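Local coordinates for proton-dependent oligopeptide transporter family protein (PDB 6EI3), which probably imports small peptides across the bacterial membrane, coupled to inward proton movement, as a POT-family member of the major facilitator superfamily, at residues A297-F302 with S435-T440. Sequence-based numbering, arbitrary orientation.
Sequences ALVTPF and SFWYLT. With 78M ((2S)-2,3-dihydroxypropyl(7Z)-pentadec-7-enoate), chain O.
Thr300 and Thr440 meet through their methyl groups, CG2 of Thr300 standing 3.8 Å from CG2 of Thr440, with the two side chains crossing at about a right angle. The Thr300 methyl also rests against the chain of its partner, its CG2 3.4 Å from the carbonyl O of Thr440. A beta-branched residue as small as threonine suits both places: the methyl faces the other helix while the hydroxyl is left for hydrogen bonds. CG2 of Thr440 lies anti to the backbone N (OG1 chi1 -57°), which carries the methyl across the interface and leaves OG1 to bond the carbonyl O of Phe436, on its own helix, at 2.8 Å. Beside this pair, CG1 of Val299 sits 4.0 Å from CG2 of Thr440 and 4.1 Å from CH2 of Trp437, approaching the indole obliquely. Trp437 can join in because its long, flat ring system reaches back to helix 281-306 although its CB leaves the backbone pointing away from it.

Helices 281-306 and 430-456 are two membrane helices of this POT-family major facilitator fold; their short segments run at 41° to one another with axes 9.6 Å apart. The contact is buried, and van der Waals packing joins the two segments themselves.

Further out, OG1 of Thr300 bonds the carbonyl O of Ala297 at 2.7 Å, the hydroxyl tilted 20° from the carbonyl plane, and is also hydrogen-bonded to Trp447 NE1, a polar link to helix 430-456 beyond the segments. Pro301, lacking an N-H, interrupts the backbone bonding where the helix kinks. A monoacylglycerol tail runs past this turn, its C7 and C11 each 3.7 Å from CB of Ala297, whose small methyl lets the chain lie close against the helix. Around the Trp437 indole stand Phe296 and, edge-to-face, Phe303, while Val413 and Phe490 pack on Val299.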
ATOM      1  N   ALA A 297       4.119   2.032 -11.661  1.00 29.69           N
ATOM      2  CA  ALA A 297       3.965   3.500 -11.602  1.00 30.05           C
ATOM      3  C   ALA A 297       2.557   3.929 -12.052  1.00 32.05           C
ATOM      4  O   ALA A 297       1.937   4.817 -11.457  1.00 29.67           O
ATOM      5  CB  ALA A 297       5.031   4.178 -12.473  1.00 31.35           C
ATOM      6  N   LEU A 298       2.056   3.267 -13.094  1.00 29.00           N
ATOM      7  CA  LEU A 298       0.748   3.525 -13.693  1.00 28.98           C
ATOM      8  C   LEU A 298      -0.416   3.011 -12.867  1.00 29.56           C
ATOM      9  O   LEU A 298      -1.556   3.407 -13.110  1.00 29.73           O
ATOM     10  CB  LEU A 298       0.724   2.963 -15.126  1.00 30.41           C
ATOM     11  CG  LEU A 298       1.601   3.717 -16.116  1.00 36.14           C
ATOM     12  CD1 LEU A 298       1.732   2.957 -17.435  1.00 37.97           C
ATOM     13  CD2 LEU A 298       1.068   5.127 -16.361  1.00 39.90           C
ATOM     14  N   VAL A 299      -0.129   2.135 -11.896  1.00 25.02           N
ATOM     15  CA  VAL A 299      -1.082   1.562 -10.941  1.00 24.39           C
ATOM     16  C   VAL A 299      -1.197   2.453  -9.684  1.00 27.51           C
ATOM     17  O   VAL A 299      -2.202   2.367  -8.985  1.00 27.18           O
ATOM     18  CB  VAL A 299      -0.729   0.073 -10.600  1.00 27.85           C
ATOM     19  CG1 VAL A 299      -1.375  -0.399  -9.289  1.00 27.86           C
ATOM     20  CG2 VAL A 299      -1.155  -0.845 -11.739  1.00 27.71           C
ATOM     21  N   THR A 300      -0.189   3.301  -9.393  1.00 23.55           N
ATOM     22  CA  THR A 300      -0.210   4.174  -8.186  1.00 23.70           C
ATOM     23  C   THR A 300      -1.554   4.948  -8.012  1.00 27.87           C
ATOM     24  O   THR A 300      -2.013   4.992  -6.881  1.00 26.82           O
ATOM     25  CB  THR A 300       1.015   5.116  -8.102  1.00 30.36           C
ATOM     26  OG1 THR A 300       1.033   5.998  -9.232  1.00 31.21           O
ATOM     27  CG2 THR A 300       2.323   4.368  -8.002  1.00 28.62           C
ATOM     28  N   PRO A 301      -2.255   5.473  -9.070  1.00 26.61           N
ATOM     29  CA  PRO A 301      -3.549   6.154  -8.830  1.00 26.07           C
ATOM     30  C   PRO A 301      -4.608   5.216  -8.269  1.00 30.22           C
ATOM     31  O   PRO A 301      -5.491   5.685  -7.561  1.00 29.72           O
ATOM     32  CB  PRO A 301      -3.933   6.650 -10.221  1.00 28.20           C
ATOM     33  CG  PRO A 301      -2.589   6.847 -10.907  1.00 32.46           C
ATOM     34  CD  PRO A 301      -1.891   5.590 -10.500  1.00 27.87           C
ATOM     35  N   PHE A 302      -4.508   3.886  -8.533  1.00 26.32           N
ATOM     36  CA  PHE A 302      -5.464   2.952  -7.936  1.00 24.72           C
ATOM     37  C   PHE A 302      -5.343   3.034  -6.401  1.00 27.03           C
ATOM     38  O   PHE A 302      -6.355   3.040  -5.706  1.00 28.08           O
ATOM     39  CB  PHE A 302      -5.266   1.484  -8.425  1.00 25.18           C
ATOM     40  CG  PHE A 302      -6.038   0.529  -7.537  1.00 25.67           C
ATOM     41  CD1 PHE A 302      -7.417   0.382  -7.679  1.00 27.63           C
ATOM     42  CD2 PHE A 302      -5.410  -0.121  -6.475  1.00 25.49           C
ATOM     43  CE1 PHE A 302      -8.144  -0.444  -6.805  1.00 27.58           C
ATOM     44  CE2 PHE A 302      -6.137  -0.930  -5.604  1.00 27.71           C
ATOM     45  CZ  PHE A 302      -7.502  -1.076  -5.766  1.00 25.42           C
ATOM     46  N   SER A 435       9.466  -5.009  -3.113  1.00 32.04           N
ATOM     47  CA  SER A 435       9.864  -3.679  -2.658  1.00 32.53           C
ATOM     48  C   SER A 435       9.181  -2.614  -3.524  1.00 37.11           C
ATOM     49  O   SER A 435       8.612  -1.677  -2.973  1.00 36.79           O
ATOM     50  CB  SER A 435      11.383  -3.516  -2.702  1.00 37.22           C
ATOM     51  OG  SER A 435      12.004  -4.362  -1.746  1.00 46.15           O
ATOM     52  N   PHE A 436       9.169  -2.803  -4.863  1.00 32.55           N
ATOM     53  CA  PHE A 436       8.535  -1.877  -5.804  1.00 32.74           C
ATOM     54  C   PHE A 436       7.023  -1.838  -5.623  1.00 33.25           C
ATOM     55  O   PHE A 436       6.426  -0.782  -5.854  1.00 33.04           O
ATOM     56  CB  PHE A 436       8.860  -2.234  -7.268  1.00 36.30           C
ATOM     57  CG  PHE A 436      10.200  -1.832  -7.854  1.00 40.64           C
ATOM     58  CD1 PHE A 436      11.103  -1.066  -7.121  1.00 44.13           C
ATOM     59  CD2 PHE A 436      10.554  -2.216  -9.149  1.00 45.49           C
ATOM     60  CE1 PHE A 436      12.353  -0.726  -7.651  1.00 46.85           C
ATOM     61  CE2 PHE A 436      11.804  -1.863  -9.688  1.00 49.86           C
ATOM     62  CZ  PHE A 436      12.691  -1.116  -8.937  1.00 48.24           C
ATOM     63  N   TRP A 437       6.399  -2.995  -5.282  1.00 27.60           N
ATOM     64  CA  TRP A 437       4.946  -3.089  -5.041  1.00 27.20           C
ATOM     65  C   TRP A 437       4.568  -2.294  -3.794  1.00 28.66           C
ATOM     66  O   TRP A 437       3.593  -1.552  -3.828  1.00 26.75           O
ATOM     67  CB  TRP A 437       4.467  -4.552  -4.932  1.00 25.47           C
ATOM     68  CG  TRP A 437       2.967  -4.707  -4.892  1.00 26.48           C
ATOM     69  CD1 TRP A 437       2.233  -5.297  -3.901  1.00 28.97           C
ATOM     70  CD2 TRP A 437       2.026  -4.326  -5.914  1.00 26.52           C
ATOM     71  NE1 TRP A 437       0.898  -5.320  -4.247  1.00 27.68           N
ATOM     72  CE2 TRP A 437       0.743  -4.723  -5.474  1.00 29.70           C
ATOM     73  CE3 TRP A 437       2.145  -3.703  -7.174  1.00 28.87           C
ATOM     74  CZ2 TRP A 437      -0.417  -4.467  -6.218  1.00 29.22           C
ATOM     75  CZ3 TRP A 437       0.995  -3.465  -7.918  1.00 29.98           C
ATOM     76  CH2 TRP A 437      -0.265  -3.851  -7.441  1.00 29.91           C
ATOM     77  N   TYR A 438       5.357  -2.412  -2.706  1.00 25.20           N
ATOM     78  CA  TYR A 438       5.108  -1.628  -1.488  1.00 25.05           C
ATOM     79  C   TYR A 438       5.221  -0.134  -1.789  1.00 27.89           C
ATOM     80  O   TYR A 438       4.378   0.637  -1.353  1.00 27.69           O
ATOM     81  CB  TYR A 438       6.097  -1.994  -0.372  1.00 26.78           C
ATOM     82  CG  TYR A 438       5.932  -3.398   0.153  1.00 28.74           C
ATOM     83  CD1 TYR A 438       4.667  -3.943   0.353  1.00 30.33           C
ATOM     84  CD2 TYR A 438       7.037  -4.165   0.501  1.00 29.72           C
ATOM     85  CE1 TYR A 438       4.511  -5.240   0.844  1.00 32.99           C
ATOM     86  CE2 TYR A 438       6.889  -5.454   1.013  1.00 30.29           C
ATOM     87  CZ  TYR A 438       5.626  -5.988   1.179  1.00 39.16           C
ATOM     88  OH  TYR A 438       5.475  -7.249   1.704  1.00 44.97           O
ATOM     89  N   LEU A 439       6.224   0.254  -2.577  1.00 24.39           N
ATOM     90  CA  LEU A 439       6.416   1.643  -2.968  1.00 25.66           C
ATOM     91  C   LEU A 439       5.268   2.168  -3.844  1.00 29.30           C
ATOM     92  O   LEU A 439       5.074   3.373  -3.892  1.00 29.38           O
ATOM     93  CB  LEU A 439       7.783   1.858  -3.653  1.00 26.78           C
ATOM     94  CG  LEU A 439       9.026   1.633  -2.773  1.00 32.96           C
ATOM     95  CD1 LEU A 439      10.309   1.794  -3.600  1.00 33.16           C
ATOM     96  CD2 LEU A 439       9.040   2.566  -1.540  1.00 37.41           C
ATOM     97  N   THR A 440       4.533   1.271  -4.543  1.00 25.54           N
ATOM     98  CA  THR A 440       3.372   1.618  -5.375  1.00 25.49           C
ATOM     99  C   THR A 440       2.283   2.230  -4.478  1.00 27.37           C
ATOM    100  O   THR A 440       1.706   3.253  -4.841  1.00 27.13           O
ATOM    101  CB  THR A 440       2.932   0.405  -6.219  1.00 31.34           C
ATOM    102  OG1 THR A 440       4.046  -0.001  -6.999  1.00 28.22           O
ATOM    103  CG2 THR A 440       1.791   0.711  -7.157  1.00 30.74           C
TER
HETATM  104  O21 78M O 614       8.852   0.177 -21.549  1.00 83.47           O
HETATM  105  C20 78M O 614       9.959   0.260 -20.666  1.00 84.03           C
HETATM  106  C18 78M O 614      10.174   1.678 -20.190  1.00 85.43           C
HETATM  107  O19 78M O 614      10.388   2.544 -21.307  1.00 87.76           O
HETATM  108  C17 78M O 614      11.329   1.793 -19.227  1.00 86.92           C
HETATM  109  O2  78M O 614      11.137   3.045 -18.526  1.00 88.32           O
HETATM  110  C1  78M O 614      11.842   3.255 -17.407  1.00 89.09           C
HETATM  111  O1  78M O 614      12.742   2.547 -17.033  1.00 89.50           O
HETATM  112  C2  78M O 614      11.356   4.474 -16.679  1.00 89.28           C
HETATM  113  C3  78M O 614      10.808   4.165 -15.292  1.00 88.35           C
HETATM  114  C4  78M O 614       9.560   4.969 -14.953  1.00 88.15           C
HETATM  115  C5  78M O 614       9.724   5.949 -13.802  1.00 88.50           C
HETATM  116  C6  78M O 614       9.641   5.323 -12.405  1.00 88.16           C
HETATM  117  C7  78M O 614       8.334   5.603 -11.734  1.00 87.45           C
HETATM  118  C8  78M O 614       8.130   6.394 -10.694  1.00 86.93           C
HETATM  119  C9  78M O 614       6.808   6.667 -10.038  1.00 85.51           C
HETATM  120  C10 78M O 614       6.090   7.847 -10.699  1.00 86.00           C
HETATM  121  C11 78M O 614       4.623   7.604 -11.011  1.00 84.24           C
HETATM  122  C12 78M O 614       4.136   8.364 -12.239  1.00 83.89           C
HETATM  123  C13 78M O 614       2.723   8.033 -12.701  1.00 81.29           C
HETATM  124  C15 78M O 614       0.280   8.616 -12.593  1.00 77.48           C
HETATM  125  C14 78M O 614       1.618   8.719 -11.917  1.00 78.32           C